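Local coordinates for uncharacterized protein (Thermotoga maritima, PDB 1VMJ) that is of unknown function, belongs to the UPF0047 (YjbQ) family, and may act as a thiamin phosphate synthase, at residues L51-H57 and K142-I148; R28-T34 and Q130-F136; L37-R42 and I118-M123. One frame throughout, in Å; residues are numbered along the deposited sequence.

Contact 1: residues L51-H57 and K142-I148; sequences LLCNAMH and KRVLVKI. With SO4 (sulfate ion), chain C.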
loop_
_atom_site.group_PDB
_atom_site.type_symbol
_atom_site.label_atom_id
_atom_site.label_comp_id
_atom_site.label_asym_id
_atom_site.label_seq_id
_atom_site.Cartn_x
_atom_site.Cartn_y
_atom_site.Cartn_z
ATOM N N LEU A 51 -4.791 11.264 -7.593
ATOM C CA LEU A 51 -5.757 11.287 -6.514
ATOM C C LEU A 51 -5.295 10.318 -5.428
ATOM O O LEU A 51 -4.990 9.166 -5.689
ATOM C CB LEU A 51 -7.138 10.881 -7.018
ATOM C CG LEU A 51 -8.264 10.728 -5.994
ATOM C CD1 LEU A 51 -9.600 10.978 -6.679
ATOM C CD2 LEU A 51 -8.285 9.380 -5.309
ATOM N N LEU A 52 -5.253 10.803 -4.200
ATOM C CA LEU A 52 -5.067 9.995 -3.014
ATOM C C LEU A 52 -6.403 9.890 -2.311
ATOM O O LEU A 52 -7.084 10.870 -2.114
ATOM C CB LEU A 52 -4.083 10.707 -2.099
ATOM C CG LEU A 52 -3.940 10.196 -0.666
ATOM C CD1 LEU A 52 -3.308 8.838 -0.632
ATOM C CD2 LEU A 52 -3.173 11.129 0.218
ATOM N N CYS A 53 -6.727 8.677 -1.895
ATOM C CA CYS A 53 -7.851 8.465 -1.043
ATOM C C CYS A 53 -7.433 7.532 0.081
ATOM O O CYS A 53 -7.049 6.376 -0.171
ATOM C CB CYS A 53 -8.997 7.859 -1.842
ATOM S SG CYS A 53 -10.485 7.614 -0.854
ATOM N N ASN A 54 -7.541 8.021 1.316
ATOM C CA ASN A 54 -7.078 7.268 2.464
ATOM C C ASN A 54 -8.033 7.315 3.631
ATOM O O ASN A 54 -8.742 8.281 3.825
ATOM C CB ASN A 54 -5.671 7.695 2.884
ATOM C CG ASN A 54 -5.622 9.086 3.512
ATOM O OD1 ASN A 54 -5.361 10.073 2.818
ATOM N ND2 ASN A 54 -5.838 9.179 4.842
ATOM N N ALA A 55 -8.014 6.229 4.416
ATOM C CA ALA A 55 -8.694 6.206 5.698
ATOM C C ALA A 55 -7.931 7.135 6.640
ATOM O O ALA A 55 -6.720 7.013 6.771
ATOM C CB ALA A 55 -8.719 4.815 6.225
ATOM N N MET A 56 -8.652 8.034 7.307
ATOM C CA MET A 56 -8.048 8.947 8.274
ATOM C C MET A 56 -7.986 8.324 9.655
ATOM O O MET A 56 -7.401 8.893 10.566
ATOM C CB MET A 56 -8.824 10.245 8.332
ATOM C CG MET A 56 -8.877 10.937 7.004
ATOM S SD MET A 56 -9.578 12.606 7.076
ATOM C CE MET A 56 -8.187 13.584 7.607
ATOM N N HIS A 57 -8.597 7.162 9.798
ATOM C CA HIS A 57 -8.595 6.396 11.049
ATOM C C HIS A 57 -7.761 5.159 10.856
ATOM O O HIS A 57 -7.655 4.619 9.758
ATOM C CB HIS A 57 -10.035 6.088 11.450
ATOM C CG HIS A 57 -10.795 7.320 11.794
ATOM N ND1 HIS A 57 -10.994 7.752 13.086
ATOM C CD2 HIS A 57 -11.339 8.257 10.988
ATOM C CE1 HIS A 57 -11.632 8.917 13.050
ATOM N NE2 HIS A 57 -11.851 9.240 11.790
ATOM N N LYS A 142 -16.484 8.228 11.165
ATOM C CA LYS A 142 -15.121 8.075 10.714
ATOM C C LYS A 142 -14.985 8.645 9.328
ATOM O O LYS A 142 -15.968 8.877 8.615
ATOM C CB LYS A 142 -14.718 6.605 10.773
ATOM C CG LYS A 142 -14.710 6.138 12.224
ATOM C CD LYS A 142 -14.500 4.666 12.387
ATOM C CE LYS A 142 -13.039 4.269 12.208
ATOM N NZ LYS A 142 -12.941 2.769 12.436
ATOM N N ARG A 143 -13.744 8.909 8.953
ATOM C CA ARG A 143 -13.473 9.755 7.818
ATOM C C ARG A 143 -12.499 9.142 6.850
ATOM O O ARG A 143 -11.569 8.453 7.239
ATOM C CB ARG A 143 -12.918 11.087 8.287
ATOM C CG ARG A 143 -13.685 11.714 9.400
ATOM C CD ARG A 143 -13.029 12.980 9.796
ATOM N NE ARG A 143 -13.612 13.495 11.028
ATOM C CZ ARG A 143 -13.612 14.774 11.354
ATOM N NH1 ARG A 143 -13.096 15.686 10.523
ATOM N NH2 ARG A 143 -14.130 15.141 12.518
ATOM N N VAL A 144 -12.740 9.461 5.581
ATOM C CA VAL A 144 -11.854 9.202 4.465
ATOM C C VAL A 144 -11.481 10.530 3.838
ATOM O O VAL A 144 -12.323 11.419 3.698
ATOM C CB VAL A 144 -12.581 8.324 3.422
ATOM C CG1 VAL A 144 -11.900 8.314 2.086
ATOM C CG2 VAL A 144 -12.727 6.907 3.957
ATOM N N LEU A 145 -10.221 10.663 3.480
ATOM C CA LEU A 145 -9.723 11.861 2.823
ATOM C C LEU A 145 -9.534 11.602 1.347
ATOM O O LEU A 145 -8.999 10.563 0.969
ATOM C CB LEU A 145 -8.400 12.333 3.446
ATOM C CG LEU A 145 -7.858 13.662 2.919
ATOM C CD1 LEU A 145 -8.766 14.833 3.272
ATOM C CD2 LEU A 145 -6.442 13.896 3.453
ATOM N N VAL A 146 -9.987 12.543 0.515
ATOM C CA VAL A 146 -9.683 12.577 -0.905
ATOM C C VAL A 146 -8.875 13.837 -1.148
ATOM O O VAL A 146 -9.289 14.930 -0.758
ATOM C CB VAL A 146 -10.957 12.645 -1.777
ATOM C CG1 VAL A 146 -10.604 12.710 -3.241
ATOM C CG2 VAL A 146 -11.847 11.461 -1.507
ATOM N N LYS A 147 -7.715 13.654 -1.766
ATOM C CA LYS A 147 -6.855 14.734 -2.151
ATOM C C LYS A 147 -6.394 14.537 -3.584
ATOM O O LYS A 147 -5.942 13.471 -3.942
ATOM C CB LYS A 147 -5.637 14.796 -1.212
ATOM C CG LYS A 147 -4.682 16.005 -1.442
ATOM C CD LYS A 147 -5.208 17.282 -0.873
ATOM C CE LYS A 147 -4.161 18.397 -0.976
ATOM N NZ LYS A 147 -4.610 19.648 -0.244
ATOM N N ILE A 148 -6.575 15.569 -4.410
ATOM C CA ILE A 148 -6.191 15.520 -5.814
ATOM C C ILE A 148 -5.282 16.663 -6.131
ATOM O O ILE A 148 -5.533 17.782 -5.715
ATOM C CB ILE A 148 -7.408 15.584 -6.758
ATOM C CG1 ILE A 148 -8.532 14.676 -6.235
ATOM C CG2 ILE A 148 -6.976 15.171 -8.160
ATOM C CD1 ILE A 148 -9.820 14.774 -7.034
HETATM S S SO4 C . -9.105 5.495 15.156
HETATM O O1 SO4 C . -10.193 6.379 15.525
HETATM O O2 SO4 C . -8.331 5.082 16.312
HETATM O O3 SO4 C . -8.169 6.190 14.250
HETATM O O4 SO4 C . -9.700 4.379 14.477
HETATM O O HOH W 1 -11.541 5.945 8.458
#
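L51 and I148 meet across two inner strands of the five-stranded antiparallel sheet, the CD1 methyls of both lying 3.8 Å apart, and L51 also leans on V146. The same face carries C53, whose SG, anti to the backbone N (chi1 -178°), leans toward A55's side and ends 3.3 Å from V144 CG1, a close approach for sulfur and methyl. Beneath these side chains the backbones pair in register: L52 with K147 and N54 with L145 are hydrogen-bonded pairs, and L51, C53 and A55 face I148, V146 and V144 as non-hydrogen-bonded ones. The last rung, M56 N to R143 O at 2.9 Å, lies just beyond the strand; M56 SD rests against L145 CB, its chain bending only beyond CG.

At the polar end K142 lays its aliphatic chain over one face of the H57 imidazole, a CH-pi contact with CG 4.0 Å from the ring centroid and 4° off its normal. At the ring's edge H57 ND1 donates an almost straight bond (178°) to O1 of a sulfate, 2.9 Å away, probably a crystallisation ion, also held by T59, R140 and I58 N. The K142 amine turns to E135 in a salt bridge.

Helix 34-44 covers the apolar face of L51, V146 and I148, strands 113-119 and 14-22 flank the pair, and the reverse face meets the second subunit, whose E48 K147 reaches.

Contact 2: residues R28-T34 and Q130-F136; sequences REFINIT and QVFYGEF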
loop_
_atom_site.group_PDB
_atom_site.type_symbol
_atom_site.label_atom_id
_atom_site.label_comp_id
_atom_site.label_asym_id
_atom_site.label_seq_id
_atom_site.Cartn_x
_atom_site.Cartn_y
_atom_site.Cartn_z
ATOM N N ARG A 28 -18.064 -4.067 11.211
ATOM C CA ARG A 28 -17.335 -4.219 9.964
ATOM C C ARG A 28 -18.289 -4.095 8.776
ATOM O O ARG A 28 -19.406 -4.625 8.811
ATOM C CB ARG A 28 -16.609 -5.563 9.900
ATOM C CG ARG A 28 -15.604 -5.780 11.026
ATOM C CD ARG A 28 -14.585 -6.866 10.725
ATOM N NE ARG A 28 -15.151 -8.195 10.898
ATOM C CZ ARG A 28 -15.285 -8.810 12.076
ATOM N NH1 ARG A 28 -14.900 -8.222 13.194
ATOM N NH2 ARG A 28 -15.827 -10.018 12.138
ATOM N N GLU A 29 -17.814 -3.442 7.722
ATOM C CA GLU A 29 -18.593 -3.200 6.512
ATOM C C GLU A 29 -17.686 -2.763 5.380
ATOM O O GLU A 29 -16.712 -2.082 5.633
ATOM C CB GLU A 29 -19.660 -2.119 6.755
ATOM C CG GLU A 29 -20.610 -1.965 5.560
ATOM C CD GLU A 29 -21.755 -0.979 5.773
ATOM O OE1 GLU A 29 -21.918 -0.458 6.899
ATOM O OE2 GLU A 29 -22.503 -0.752 4.777
ATOM N N PHE A 30 -17.993 -3.185 4.149
ATOM C CA PHE A 30 -17.354 -2.636 2.959
ATOM C C PHE A 30 -18.362 -1.738 2.261
ATOM O O PHE A 30 -19.515 -2.148 2.041
ATOM C CB PHE A 30 -16.898 -3.742 2.017
ATOM C CG PHE A 30 -15.926 -4.701 2.643
ATOM C CD1 PHE A 30 -14.650 -4.299 2.984
ATOM C CD2 PHE A 30 -16.286 -6.026 2.879
ATOM C CE1 PHE A 30 -13.755 -5.192 3.554
ATOM C CE2 PHE A 30 -15.392 -6.919 3.458
ATOM C CZ PHE A 30 -14.134 -6.506 3.789
ATOM N N ILE A 31 -17.940 -0.538 1.916
ATOM C CA ILE A 31 -18.803 0.421 1.238
ATOM C C ILE A 31 -18.161 0.864 -0.066
ATOM O O ILE A 31 -17.043 1.336 -0.059
ATOM C CB ILE A 31 -19.075 1.639 2.132
ATOM C CG1 ILE A 31 -19.788 1.192 3.410
ATOM C CG2 ILE A 31 -19.915 2.691 1.380
ATOM C CD1 ILE A 31 -20.032 2.283 4.386
ATOM N N ASN A 32 -18.865 0.681 -1.186
ATOM C CA ASN A 32 -18.359 1.129 -2.485
ATOM C C ASN A 32 -18.446 2.659 -2.541
ATOM O O ASN A 32 -19.520 3.244 -2.502
ATOM C CB ASN A 32 -19.138 0.475 -3.637
ATOM C CG ASN A 32 -18.526 0.726 -4.969
ATOM O OD1 ASN A 32 -17.849 1.736 -5.172
ATOM N ND2 ASN A 32 -18.770 -0.192 -5.911
ATOM N N ILE A 33 -17.286 3.312 -2.620
ATOM C CA ILE A 33 -17.208 4.782 -2.654
ATOM C C ILE A 33 -16.812 5.335 -4.036
ATOM O O ILE A 33 -16.598 6.537 -4.211
ATOM C CB ILE A 33 -16.249 5.351 -1.566
ATOM C CG1 ILE A 33 -14.800 4.911 -1.749
ATOM C CG2 ILE A 33 -16.825 4.978 -0.213
ATOM C CD1 ILE A 33 -13.863 5.596 -0.729
ATOM N N THR A 34 -16.731 4.455 -5.040
ATOM C CA THR A 34 -16.345 4.882 -6.354
ATOM C C THR A 34 -17.136 6.076 -6.879
ATOM O O THR A 34 -16.526 7.031 -7.377
ATOM C CB THR A 34 -16.375 3.729 -7.380
ATOM O OG1 THR A 34 -15.837 2.528 -6.813
ATOM C CG2 THR A 34 -15.595 4.113 -8.614
ATOM N N GLN A 130 -13.038 -1.101 -8.418
ATOM C CA GLN A 130 -13.954 -0.296 -7.631
ATOM C C GLN A 130 -13.290 0.062 -6.318
ATOM O O GLN A 130 -12.557 -0.737 -5.754
ATOM C CB GLN A 130 -15.245 -1.056 -7.364
ATOM C CG GLN A 130 -16.106 -1.335 -8.588
ATOM C CD GLN A 130 -16.856 -0.128 -9.087
ATOM O OE1 GLN A 130 -17.778 0.346 -8.445
ATOM N NE2 GLN A 130 -16.420 0.407 -10.207
ATOM N N VAL A 131 -13.550 1.266 -5.829
ATOM C CA VAL A 131 -12.918 1.751 -4.608
ATOM C C VAL A 131 -13.883 1.563 -3.437
ATOM O O VAL A 131 -15.063 1.892 -3.510
ATOM C CB VAL A 131 -12.571 3.247 -4.696
ATOM C CG1 VAL A 131 -11.698 3.649 -3.499
ATOM C CG2 VAL A 131 -11.853 3.585 -6.003
ATOM N N PHE A 132 -13.330 1.003 -2.363
ATOM C CA PHE A 132 -14.053 0.694 -1.130
ATOM C C PHE A 132 -13.474 1.356 0.089
ATOM O O PHE A 132 -12.242 1.487 0.236
ATOM C CB PHE A 132 -14.051 -0.822 -0.890
ATOM C CG PHE A 132 -14.901 -1.547 -1.858
ATOM C CD1 PHE A 132 -14.374 -2.012 -3.065
ATOM C CD2 PHE A 132 -16.243 -1.710 -1.612
ATOM C CE1 PHE A 132 -15.182 -2.640 -3.993
ATOM C CE2 PHE A 132 -17.054 -2.328 -2.563
ATOM C CZ PHE A 132 -16.498 -2.779 -3.748
ATOM N N TYR A 133 -14.390 1.748 0.967
ATOM C CA TYR A 133 -14.079 2.009 2.359
ATOM C C TYR A 133 -14.281 0.695 3.081
ATOM O O TYR A 133 -15.355 0.089 3.008
ATOM C CB TYR A 133 -15.016 3.077 2.954
ATOM C CG TYR A 133 -14.733 3.391 4.401
ATOM C CD1 TYR A 133 -13.471 3.801 4.798
ATOM C CD2 TYR A 133 -15.719 3.236 5.381
ATOM C CE1 TYR A 133 -13.197 4.090 6.127
ATOM C CE2 TYR A 133 -15.459 3.538 6.719
ATOM C CZ TYR A 133 -14.186 3.947 7.074
ATOM O OH TYR A 133 -13.900 4.219 8.375
ATOM N N GLY A 134 -13.235 0.246 3.764
ATOM C CA GLY A 134 -13.271 -0.951 4.569
ATOM C C GLY A 134 -13.287 -0.577 6.028
ATOM O O GLY A 134 -12.257 -0.190 6.608
ATOM N N GLU A 135 -14.456 -0.646 6.630
ATOM C CA GLU A 135 -14.610 -0.337 8.034
ATOM C C GLU A 135 -14.364 -1.578 8.880
ATOM O O GLU A 135 -15.023 -2.583 8.668
ATOM C CB GLU A 135 -16.043 0.169 8.296
ATOM C CG GLU A 135 -16.296 0.563 9.745
ATOM C CD GLU A 135 -15.361 1.654 10.186
ATOM O OE1 GLU A 135 -15.671 2.847 9.927
ATOM O OE2 GLU A 135 -14.315 1.309 10.769
ATOM N N PHE A 136 -13.430 -1.508 9.835
ATOM C CA PHE A 136 -13.180 -2.622 10.741
ATOM C C PHE A 136 -13.514 -2.335 12.204
ATOM O O PHE A 136 -13.424 -3.222 13.037
ATOM C CB PHE A 136 -11.745 -3.128 10.561
ATOM C CG PHE A 136 -11.458 -3.529 9.145
ATOM C CD1 PHE A 136 -12.185 -4.544 8.567
ATOM C CD2 PHE A 136 -10.528 -2.864 8.368
ATOM C CE1 PHE A 136 -11.976 -4.905 7.252
ATOM C CE2 PHE A 136 -10.319 -3.229 7.061
ATOM C CZ PHE A 136 -11.065 -4.256 6.515
HETATM O O HOH W 2 -13.209 -5.864 13.637
#
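I31 and Y133 form the central hydrogen-bonded pair of two antiparallel strands: I31 N bonds Y133 O and Y133 N bonds I31 O, each at 2.9 Å. E29 and E135 repeat the pattern. Between these pairs G134 faces F30, whose ring, in one of its two conformers, packs on G134 CA and F136 CZ. R28 CD lies at the edge of the F136 ring, in its plane.

Past the strand one more backbone bond, I33 N to V131 O (2.8 Å), is joined by side-chain bonds. N32 ND2 gives Q130 OE1 a straight bond (2.8 Å, 173°), lying in its amide plane and on a lone pair of the Q130 carbonyl. T34 OG1 accepts from V131 N at 2.8 Å and donates its hydroxyl hydrogen to N32 OD1. That oxygen also accepts from the backbone N-H of T34, closing an Asx turn at the start of helix 34-44; with CG anti to the backbone N (chi1 -171°), N32 gives ND2 to Q130 while OD1 takes both T34 donors. D67 also partners ND2.

Strand 60-65 pairs with the other side of 130-135, F132 meets H72 of helix 69-82, and helix 101-110 packs on F136. Across the opposite face Y133 touches strand 142-150.

Contact 3: residues L37-R42 and I118-M123; sequences LEECVR and ITDRKM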
loop_
_atom_site.group_PDB
_atom_site.type_symbol
_atom_site.label_atom_id
_atom_site.label_comp_id
_atom_site.label_asym_id
_atom_site.label_seq_id
_atom_site.Cartn_x
_atom_site.Cartn_y
_atom_site.Cartn_z
ATOM N N LEU A 37 -15.919 9.389 -5.293
ATOM C CA LEU A 37 -14.650 9.790 -5.891
ATOM C C LEU A 37 -14.814 10.368 -7.308
ATOM O O LEU A 37 -14.191 11.364 -7.668
ATOM C CB LEU A 37 -13.642 8.635 -5.855
ATOM C CG LEU A 37 -12.805 8.555 -4.581
ATOM C CD1 LEU A 37 -13.608 8.370 -3.355
ATOM C CD2 LEU A 37 -11.821 7.403 -4.748
ATOM N N GLU A 38 -15.699 9.772 -8.093
ATOM C CA GLU A 38 -15.998 10.295 -9.423
ATOM C C GLU A 38 -16.490 11.749 -9.336
ATOM O O GLU A 38 -16.084 12.600 -10.142
ATOM C CB GLU A 38 -17.046 9.409 -10.097
ATOM C CG GLU A 38 -16.474 8.058 -10.503
ATOM C CD GLU A 38 -17.504 7.103 -11.091
ATOM O OE1 GLU A 38 -18.689 7.149 -10.701
ATOM O OE2 GLU A 38 -17.102 6.278 -11.932
ATOM N N GLU A 39 -17.345 12.024 -8.349
ATOM C CA GLU A 39 -17.867 13.383 -8.178
ATOM C C GLU A 39 -16.770 14.352 -7.675
ATOM O O GLU A 39 -16.710 15.488 -8.103
ATOM C CB GLU A 39 -19.077 13.382 -7.241
ATOM C CG GLU A 39 -19.673 14.735 -6.970
ATOM C CD GLU A 39 -20.287 15.384 -8.179
ATOM O OE1 GLU A 39 -20.361 14.769 -9.270
ATOM O OE2 GLU A 39 -20.703 16.542 -8.021
ATOM N N CYS A 40 -15.882 13.887 -6.801
ATOM C CA CYS A 40 -14.696 14.680 -6.415
ATOM C C CYS A 40 -13.871 15.060 -7.620
ATOM O O CYS A 40 -13.481 16.224 -7.802
ATOM C CB CYS A 40 -13.798 13.916 -5.448
ATOM S SG CYS A 40 -14.498 13.597 -3.803
ATOM N N VAL A 41 -13.600 14.073 -8.462
ATOM C CA VAL A 41 -12.754 14.306 -9.631
ATOM C C VAL A 41 -13.456 15.314 -10.528
ATOM O O VAL A 41 -12.843 16.259 -11.025
ATOM C CB VAL A 41 -12.410 12.997 -10.372
ATOM C CG1 VAL A 41 -11.712 13.316 -11.674
ATOM C CG2 VAL A 41 -11.525 12.145 -9.502
ATOM N N ARG A 42 -14.759 15.130 -10.707
ATOM C CA ARG A 42 -15.494 15.990 -11.620
ATOM C C ARG A 42 -15.443 17.426 -11.118
ATOM O O ARG A 42 -15.107 18.340 -11.874
ATOM C CB ARG A 42 -16.948 15.532 -11.747
ATOM C CG ARG A 42 -17.708 16.296 -12.798
ATOM C CD ARG A 42 -19.182 16.229 -12.620
ATOM N NE ARG A 42 -19.614 16.862 -11.380
ATOM C CZ ARG A 42 -19.621 18.171 -11.143
ATOM N NH1 ARG A 42 -19.285 19.046 -12.081
ATOM N NH2 ARG A 42 -19.995 18.606 -9.945
ATOM N N ILE A 118 -5.416 10.389 -12.530
ATOM C CA ILE A 118 -6.457 11.153 -13.207
ATOM C C ILE A 118 -5.953 11.452 -14.599
ATOM O O ILE A 118 -4.895 12.069 -14.770
ATOM C CB ILE A 118 -6.797 12.455 -12.448
ATOM C CG1 ILE A 118 -7.170 12.146 -10.989
ATOM C CG2 ILE A 118 -7.899 13.219 -13.152
ATOM C CD1 ILE A 118 -8.226 11.125 -10.810
ATOM N N THR A 119 -6.736 11.038 -15.590
ATOM C CA THR A 119 -6.392 11.188 -16.984
ATOM C C THR A 119 -7.626 11.672 -17.718
ATOM O O THR A 119 -8.692 11.097 -17.580
ATOM C CB THR A 119 -5.932 9.855 -17.555
ATOM O OG1 THR A 119 -4.753 9.434 -16.859
ATOM C CG2 THR A 119 -5.599 9.974 -19.003
ATOM N N ASP A 120 -7.487 12.743 -18.482
ATOM C CA ASP A 120 -8.615 13.332 -19.209
ATOM C C ASP A 120 -9.876 13.496 -18.321
ATOM O O ASP A 120 -10.989 13.097 -18.687
ATOM C CB ASP A 120 -8.917 12.497 -20.452
ATOM C CG ASP A 120 -9.729 13.266 -21.480
ATOM O OD1 ASP A 120 -9.782 14.515 -21.410
ATOM O OD2 ASP A 120 -10.329 12.610 -22.352
ATOM N N ARG A 121 -9.669 14.087 -17.145
ATOM C CA ARG A 121 -10.726 14.387 -16.178
ATOM C C ARG A 121 -11.394 13.184 -15.500
ATOM O O ARG A 121 -12.422 13.345 -14.836
ATOM C CB ARG A 121 -11.781 15.306 -16.797
ATOM C CG ARG A 121 -11.272 16.708 -17.147
ATOM C CD ARG A 121 -12.428 17.678 -17.243
ATOM N NE ARG A 121 -13.092 17.894 -15.948
ATOM C CZ ARG A 121 -14.361 18.297 -15.812
ATOM N NH1 ARG A 121 -15.131 18.567 -16.880
ATOM N NH2 ARG A 121 -14.870 18.449 -14.596
ATOM N N LYS A 122 -10.816 11.991 -15.614
ATOM C CA LYS A 122 -11.443 10.821 -15.029
ATOM C C LYS A 122 -10.430 9.979 -14.319
ATOM O O LYS A 122 -9.258 9.960 -14.701
ATOM C CB LYS A 122 -12.073 9.953 -16.118
ATOM C CG LYS A 122 -13.155 10.628 -16.945
ATOM C CD LYS A 122 -14.359 11.002 -16.113
ATOM C CE LYS A 122 -15.429 11.714 -16.922
ATOM N NZ LYS A 122 -16.018 10.777 -17.903
ATOM N N MET A 123 -10.896 9.224 -13.332
ATOM C CA MET A 123 -10.072 8.191 -12.728
ATOM C C MET A 123 -9.694 7.183 -13.809
ATOM O O MET A 123 -10.552 6.751 -14.587
ATOM C CB MET A 123 -10.811 7.484 -11.605
ATOM C CG MET A 123 -10.912 8.368 -10.374
ATOM S SD MET A 123 -11.540 7.485 -8.932
ATOM C CE MET A 123 -13.239 7.309 -9.440
HETATM O O HOH W 3 -12.096 17.196 -13.536
#
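V41 and M123 meet where helix 34-44 passes a beta hairpin whose tip is a type I' turn from T119 to K122, closed by backbone bonds in both directions between those two residues.

Apolar packing comes first. V41 CG2 meets I118 CD1 tip to tip at 3.7 Å and also touches M123 CG. The M123 side chain crosses those of L37 and E38 at about a right angle. Its bend at the thioether (chi3 -72°) brings CE within 3.5 Å of E38 CG and against L37 CB, and the methyl thus touches both a buried leucine and the aliphatic root of an exposed glutamate. Of a different kind is the methyl-to-carbonyl contact made by the other branch of V41, whose CG1 presses on the carbonyl oxygen of R121, 3.2 Å away.

Charged groups lie on the exposed side. R42 grips E39 of its own helix side-on, NE to OE1 and NH2 to OE2, with both oxygens in the guanidinium plane although each is met from above the carboxylate plane. This salt bridge probably offsets the nearness of R121, whose side chain runs alongside that of R42 with the guanidinium planes 75° apart.

Deeper in the fold, L37 and V41 rest on strands 49-55 and 142-150.

Polar links between the two segments come from R121. NH2 makes a weak bond to R42 O, bent to 121°, and one water accepts from R121 NE at 2.7 Å while donating to V41 O at 2.8 Å.

Overall arrangement
From the N terminus, strand 29-32 opens contact 2, which closes only when 130-136 returns as its antiparallel partner. Helix 34-44 follows directly and opens contact 3, completed by the hairpin at 118-123, so contact 3 lies wholly within the loop of contact 2. Strand 49-55 then begins contact 1, closed last of all by 142-148; its loop therefore crosses both others. Contact 1 lies within the five-stranded sheet and contact 2 within the three-stranded one; the sheets are joined where the two contacts touch, V144 CG2 on Y133 and C53 SG on I33. Contact 3 seats the helix: V41 meets L51 between contacts 1 and 3, and L37 packs on V131 between contacts 2 and 3.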